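Local coordinates for protein iron aquisition yersiniabactin synthesis enzyme, YbtT (Escherichia coli, PDB 6BA9) that acts as a low-specificity type II thioesterase that maintains production of the metallophore yersiniabactin, probably by hydrolysing thioesters formed on the biosynthetic assembly line, at residues P110-S116 with T188-L193; W203-D207 with G218-I222. The protein carries 1 engineered substitution. One frame throughout, in Å; residues are numbered along the deposited sequence.

Interaction 1 (P110-S116 with T188-L193); sequences PQGLIIS and TPALLL
Leu193 lays its CD1 against Ile114 CG2 at 3.9 Å, diagonally, since Ile114 is paired with Leu191; the m, t rotamer of Leu193 carries CD1 there. Both belong to extended, parallel strands, 112-116 and 190-193, whose axes approach to 4.7 Å at 15°. The register pairs Leu113 with Ala190, Ile114 with Leu191, Ile115 with Leu192 and Ser116 with Leu193 (CA-CA 4.5–5.0 Å). The ladder is staggered as parallel strands require: Leu113 N donates to Pro189 O (2.9 Å), Leu191 N to Leu113 O (2.8 Å), Ile115 N to Leu191 O (2.9 Å) and Leu193 N to Ile115 O (2.9 Å). CA-H...O contacts reinforce it, the shortest from Ala190 CA to Leu113 O (3.1 Å). Pro189 has no N-H to return to Gln111 O, which meets Pro189 CD (3.9 Å) and accepts from His246, ending the ladder.

One face carries Leu113, Ile115, Ala190 and Leu192; there Ile115 CB meets Leu192 CD2 at 3.8 Å, and Ala190 CB lies 4.4 Å from Leu113 CB. The other carries Ile114, Ser116, Leu191 and Leu193; the buried Ser116 OG is satisfied by hydrogen bonds to Tyr228 OH and His89 ND1. Thr188 (chi1 m) lays CG2 on Pro110 O (3.6 Å) and Gly112 C (3.7 Å), while its OG1 hydrogen-bonds Glu104 and accepts from a water (2.7 Å) that also donates to Pro110 O (2.8 Å).

Such a parallel, largely aliphatic pair is characteristic of the alpha/beta-hydrolase core. Strand 84-89 flanks 112-116 and 216-222 flanks 190-195; helix 91-105 packs on Leu113's face, and helix 233-243 on that of Ile114 and Leu193.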
loop_
_atom_site.group_PDB
_atom_site.type_symbol
_atom_site.label_atom_id
_atom_site.label_comp_id
_atom_site.label_asym_id
_atom_site.label_seq_id
_atom_site.Cartn_x
_atom_site.Cartn_y
_atom_site.Cartn_z
ATOM N N PRO A 110 13.043 8.293 6.772
ATOM C CA PRO A 110 12.880 7.373 5.629
ATOM C C PRO A 110 13.449 8.016 4.368
ATOM O O PRO A 110 13.395 9.231 4.201
ATOM C CB PRO A 110 11.361 7.187 5.520
ATOM C CG PRO A 110 10.784 7.752 6.773
ATOM C CD PRO A 110 11.761 8.752 7.321
ATOM N N GLN A 111 14.016 7.204 3.482
ATOM C CA GLN A 111 14.644 7.740 2.280
ATOM C C GLN A 111 13.678 7.947 1.126
ATOM O O GLN A 111 13.994 8.691 0.190
ATOM C CB GLN A 111 15.804 6.842 1.847
ATOM C CG GLN A 111 16.866 6.739 2.934
ATOM C CD GLN A 111 17.431 8.082 3.315
ATOM O OE1 GLN A 111 18.076 8.745 2.507
ATOM N NE2 GLN A 111 17.178 8.508 4.560
ATOM N N GLY A 112 12.501 7.350 1.165
ATOM C CA GLY A 112 11.580 7.520 0.073
ATOM C C GLY A 112 10.221 6.965 0.427
ATOM O O GLY A 112 10.130 6.028 1.236
ATOM N N LEU A 113 9.187 7.542 -0.181
ATOM C CA LEU A 113 7.790 7.142 -0.048
ATOM C C LEU A 113 7.206 6.991 -1.448
ATOM O O LEU A 113 7.300 7.921 -2.264
ATOM C CB LEU A 113 6.993 8.193 0.716
ATOM C CG LEU A 113 5.492 7.946 0.815
ATOM C CD1 LEU A 113 5.169 6.621 1.554
ATOM C CD2 LEU A 113 4.821 9.159 1.455
ATOM N N ILE A 114 6.607 5.832 -1.726
ATOM C CA ILE A 114 5.985 5.531 -3.013
ATOM C C ILE A 114 4.483 5.339 -2.785
ATOM O O ILE A 114 4.063 4.379 -2.106
ATOM C CB ILE A 114 6.629 4.324 -3.723
ATOM C CG1 ILE A 114 8.141 4.549 -3.939
ATOM C CG2 ILE A 114 5.935 4.065 -5.059
ATOM C CD1 ILE A 114 9.015 3.863 -2.930
ATOM N N ILE A 115 3.686 6.264 -3.321
ATOM C CA ILE A 115 2.233 6.265 -3.232
ATOM C C ILE A 115 1.715 5.814 -4.594
ATOM O O ILE A 115 1.953 6.491 -5.601
ATOM C CB ILE A 115 1.743 7.686 -2.902
ATOM C CG1 ILE A 115 2.233 8.118 -1.532
ATOM C CG2 ILE A 115 0.224 7.823 -3.054
ATOM C CD1 ILE A 115 1.685 7.353 -0.408
ATOM N N SER A 116 1.036 4.677 -4.648
ATOM C CA SER A 116 0.574 4.093 -5.899
ATOM C C SER A 116 -0.938 3.887 -5.885
ATOM O O SER A 116 -1.495 3.326 -4.932
ATOM C CB SER A 116 1.310 2.772 -6.063
ATOM O OG SER A 116 0.927 2.050 -7.219
ATOM N N THR A 188 9.704 13.732 3.333
ATOM C CA THR A 188 10.357 12.586 2.718
ATOM C C THR A 188 10.150 12.637 1.203
ATOM O O THR A 188 9.015 12.819 0.742
ATOM C CB THR A 188 9.737 11.300 3.275
ATOM O OG1 THR A 188 10.032 11.164 4.679
ATOM C CG2 THR A 188 10.259 10.058 2.546
ATOM N N PRO A 189 11.190 12.426 0.398
ATOM C CA PRO A 189 11.002 12.429 -1.058
ATOM C C PRO A 189 10.022 11.345 -1.474
ATOM O O PRO A 189 10.091 10.206 -0.997
ATOM C CB PRO A 189 12.404 12.139 -1.591
ATOM C CG PRO A 189 13.302 12.656 -0.528
ATOM C CD PRO A 189 12.609 12.307 0.761
ATOM N N ALA A 190 9.115 11.714 -2.372
ATOM C CA ALA A 190 7.944 10.919 -2.692
ATOM C C ALA A 190 7.788 10.757 -4.194
ATOM O O ALA A 190 8.061 11.676 -4.980
ATOM C CB ALA A 190 6.684 11.537 -2.122
ATOM N N LEU A 191 7.302 9.573 -4.578
ATOM C CA LEU A 191 6.963 9.244 -5.947
ATOM C C LEU A 191 5.504 8.834 -5.999
ATOM O O LEU A 191 5.058 8.015 -5.181
ATOM C CB LEU A 191 7.821 8.083 -6.426
ATOM C CG LEU A 191 7.484 7.456 -7.774
ATOM C CD1 LEU A 191 7.663 8.476 -8.923
ATOM C CD2 LEU A 191 8.347 6.223 -8.010
ATOM N N LEU A 192 4.763 9.398 -6.943
ATOM C CA LEU A 192 3.370 9.073 -7.180
ATOM C C LEU A 192 3.278 8.227 -8.438
ATOM O O LEU A 192 3.832 8.602 -9.482
ATOM C CB LEU A 192 2.556 10.352 -7.388
ATOM C CG LEU A 192 2.589 11.407 -6.279
ATOM C CD1 LEU A 192 1.727 12.609 -6.639
ATOM C CD2 LEU A 192 2.153 10.843 -4.953
ATOM N N LEU A 193 2.601 7.083 -8.332
ATOM C CA LEU A 193 2.362 6.185 -9.447
ATOM C C LEU A 193 0.866 6.034 -9.659
ATOM O O LEU A 193 0.083 5.980 -8.698
ATOM C CB LEU A 193 2.981 4.808 -9.174
ATOM C CG LEU A 193 4.492 4.745 -8.991
ATOM C CD1 LEU A 193 4.903 3.318 -8.707
ATOM C CD2 LEU A 193 5.205 5.264 -10.226
HETATM O O HOH W 1 12.544 11.551 5.443
#

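Interaction 2 (W203-D207 with G218-I222); sequences WQQVD and GPVVI
A proline ring forms the bump of this contact, and three residues of helix 203-207 shape the hollow that receives it. Pro219 follows a cis peptide bond, and its CA-to-CB bond points toward the helix, so that CG sits over the five-membered ring of Trp203, 4.0 Å from the centroid and 21° off the normal: a CH-pi contact. The t chi1 of Trp203, with chi2 of 98°, brings the indole across to meet it. Val206, chi1 t, closes the hollow with CG1 4.2 Å from Pro219 CG, and Asp207 OD1 lies 3.3 Å from Pro219 CD. Val221 CG2 adds to the fit at the indole edge, 4.3 Å from Trp203 CD1.

The helix, one turn closed by Asp207 N to Trp203 O (2.8 Å), runs against strand 218-222 at 144°, its axis 8.7 Å away at closest. Gly218, with phi/psi of 114/-171, adopts a backbone that a side chain would obstruct. Together these elements belong to the beta-alpha-beta unit of strand 190-195, helix 203-207 and strand 216-222.

Polar links are made through water: one accepts from Trp203 NE1 (2.9 Å) and donates to Pro219 O (2.5 Å); another donates to Asp207 OD1 (2.6 Å) and weakly to Gly218 O (3.4 Å). Shape and dispersion thus hold helix to strand, while water and, for the carboxylate, a salt bridge to Arg210 satisfy the polar groups in place of direct bonds between the segments.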
loop_
_atom_site.group_PDB
_atom_site.type_symbol
_atom_site.label_atom_id
_atom_site.label_comp_id
_atom_site.label_asym_id
_atom_site.label_seq_id
_atom_site.Cartn_x
_atom_site.Cartn_y
_atom_site.Cartn_z
ATOM N N TRP A 203 -5.758 9.584 -12.696
ATOM C CA TRP A 203 -4.611 10.480 -12.611
ATOM C C TRP A 203 -4.910 11.647 -11.673
ATOM O O TRP A 203 -4.098 11.993 -10.807
ATOM C CB TRP A 203 -4.251 10.979 -14.018
ATOM C CG TRP A 203 -3.028 11.852 -14.038
ATOM C CD1 TRP A 203 -1.769 11.468 -14.359
ATOM C CD2 TRP A 203 -2.961 13.262 -13.766
ATOM N NE1 TRP A 203 -0.912 12.539 -14.277
ATOM C CE2 TRP A 203 -1.622 13.649 -13.915
ATOM C CE3 TRP A 203 -3.898 14.226 -13.401
ATOM C CZ2 TRP A 203 -1.198 14.968 -13.708
ATOM C CZ3 TRP A 203 -3.465 15.533 -13.201
ATOM C CH2 TRP A 203 -2.143 15.876 -13.351
ATOM N N GLN A 204 -6.088 12.258 -11.827
ATOM C CA GLN A 204 -6.464 13.419 -11.024
ATOM C C GLN A 204 -6.543 13.071 -9.542
ATOM O O GLN A 204 -6.082 13.841 -8.688
ATOM C CB GLN A 204 -7.808 13.957 -11.529
ATOM C CG GLN A 204 -7.791 14.551 -12.964
ATOM C CD GLN A 204 -7.646 13.540 -14.139
ATOM O OE1 GLN A 204 -7.942 12.332 -14.044
ATOM N NE2 GLN A 204 -7.199 14.071 -15.279
ATOM N N GLN A 205 -7.079 11.892 -9.220
ATOM C CA GLN A 205 -7.180 11.477 -7.820
ATOM C C GLN A 205 -5.795 11.274 -7.193
ATOM O O GLN A 205 -5.585 11.588 -6.012
ATOM C CB GLN A 205 -8.024 10.198 -7.724
ATOM C CG GLN A 205 -9.534 10.367 -8.010
ATOM C CD GLN A 205 -10.339 10.904 -6.835
ATOM O OE1 GLN A 205 -10.423 12.112 -6.651
ATOM N NE2 GLN A 205 -10.973 10.007 -6.058
ATOM N N VAL A 206 -4.841 10.746 -7.963
ATOM C CA VAL A 206 -3.488 10.532 -7.463
ATOM C C VAL A 206 -2.706 11.837 -7.410
ATOM O O VAL A 206 -1.986 12.107 -6.440
ATOM C CB VAL A 206 -2.773 9.453 -8.298
ATOM C CG1 VAL A 206 -1.372 9.242 -7.797
ATOM C CG2 VAL A 206 -3.545 8.138 -8.273
ATOM N N ASP A 207 -2.866 12.688 -8.432
ATOM C CA ASP A 207 -2.145 13.952 -8.491
ATOM C C ASP A 207 -2.429 14.828 -7.276
ATOM O O ASP A 207 -1.570 15.625 -6.867
ATOM C CB ASP A 207 -2.553 14.694 -9.770
ATOM C CG ASP A 207 -1.756 15.960 -9.984
ATOM O OD1 ASP A 207 -0.527 15.884 -10.118
ATOM O OD2 ASP A 207 -2.398 17.034 -10.014
ATOM N N GLY A 218 5.798 13.081 -10.011
ATOM C CA GLY A 218 4.697 12.334 -10.581
ATOM C C GLY A 218 3.389 13.099 -10.595
ATOM O O GLY A 218 3.350 14.300 -10.294
ATOM N N PRO A 219 2.274 12.428 -10.936
ATOM C CA PRO A 219 2.196 10.980 -11.189
ATOM C C PRO A 219 2.984 10.508 -12.400
ATOM O O PRO A 219 3.043 11.184 -13.442
ATOM C CB PRO A 219 0.692 10.735 -11.408
ATOM C CG PRO A 219 -0.001 11.915 -10.733
ATOM C CD PRO A 219 0.945 13.059 -10.926
ATOM N N VAL A 220 3.641 9.371 -12.224
ATOM C CA VAL A 220 4.246 8.615 -13.307
ATOM C C VAL A 220 3.278 7.494 -13.650
ATOM O O VAL A 220 2.823 6.758 -12.762
ATOM C CB VAL A 220 5.630 8.077 -12.900
ATOM C CG1 VAL A 220 6.188 7.122 -13.964
ATOM C CG2 VAL A 220 6.612 9.244 -12.613
ATOM N N VAL A 221 2.922 7.393 -14.929
ATOM C CA VAL A 221 1.887 6.475 -15.394
ATOM C C VAL A 221 2.533 5.149 -15.772
ATOM O O VAL A 221 3.435 5.095 -16.618
ATOM C CB VAL A 221 1.126 7.069 -16.592
ATOM C CG1 VAL A 221 0.048 6.091 -17.083
ATOM C CG2 VAL A 221 0.494 8.382 -16.240
ATOM N N ILE A 222 2.062 4.079 -15.157
ATOM C CA ILE A 222 2.405 2.717 -15.538
ATOM C C ILE A 222 1.262 2.175 -16.395
ATOM O O ILE A 222 0.084 2.322 -16.047
ATOM C CB ILE A 222 2.652 1.862 -14.283
ATOM C CG1 ILE A 222 3.911 2.396 -13.565
ATOM C CG2 ILE A 222 2.770 0.383 -14.653
ATOM C CD1 ILE A 222 4.259 1.690 -12.306
HETATM O O HOH W 2 1.909 13.008 -14.704
HETATM O O HOH W 3 1.367 16.648 -11.696
#

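Interaction 1 lies deep in the sheet, its centre about 11 Å from the centre of the chain, whereas interaction 2 is partly exposed, about 15 Å out, where the helix meets strand 216-222, at one edge of the sheet. Their chemistry follows: backbone bonding and aliphatic burial in the first, with a bridging water only at its start; an aromatic-proline fit in the second, where every polar link across the segments runs through water. Their centres are about 13 Å apart. Leu192 O and Val220 N, 2.9 Å apart, probably hydrogen-bond, as one link between the neighbouring strands 190-195 and 216-222. Val206 CG1 packs on Leu193 O at 3.7 Å, so the short helix rests on the strand that interaction 1 pairs with 112-116.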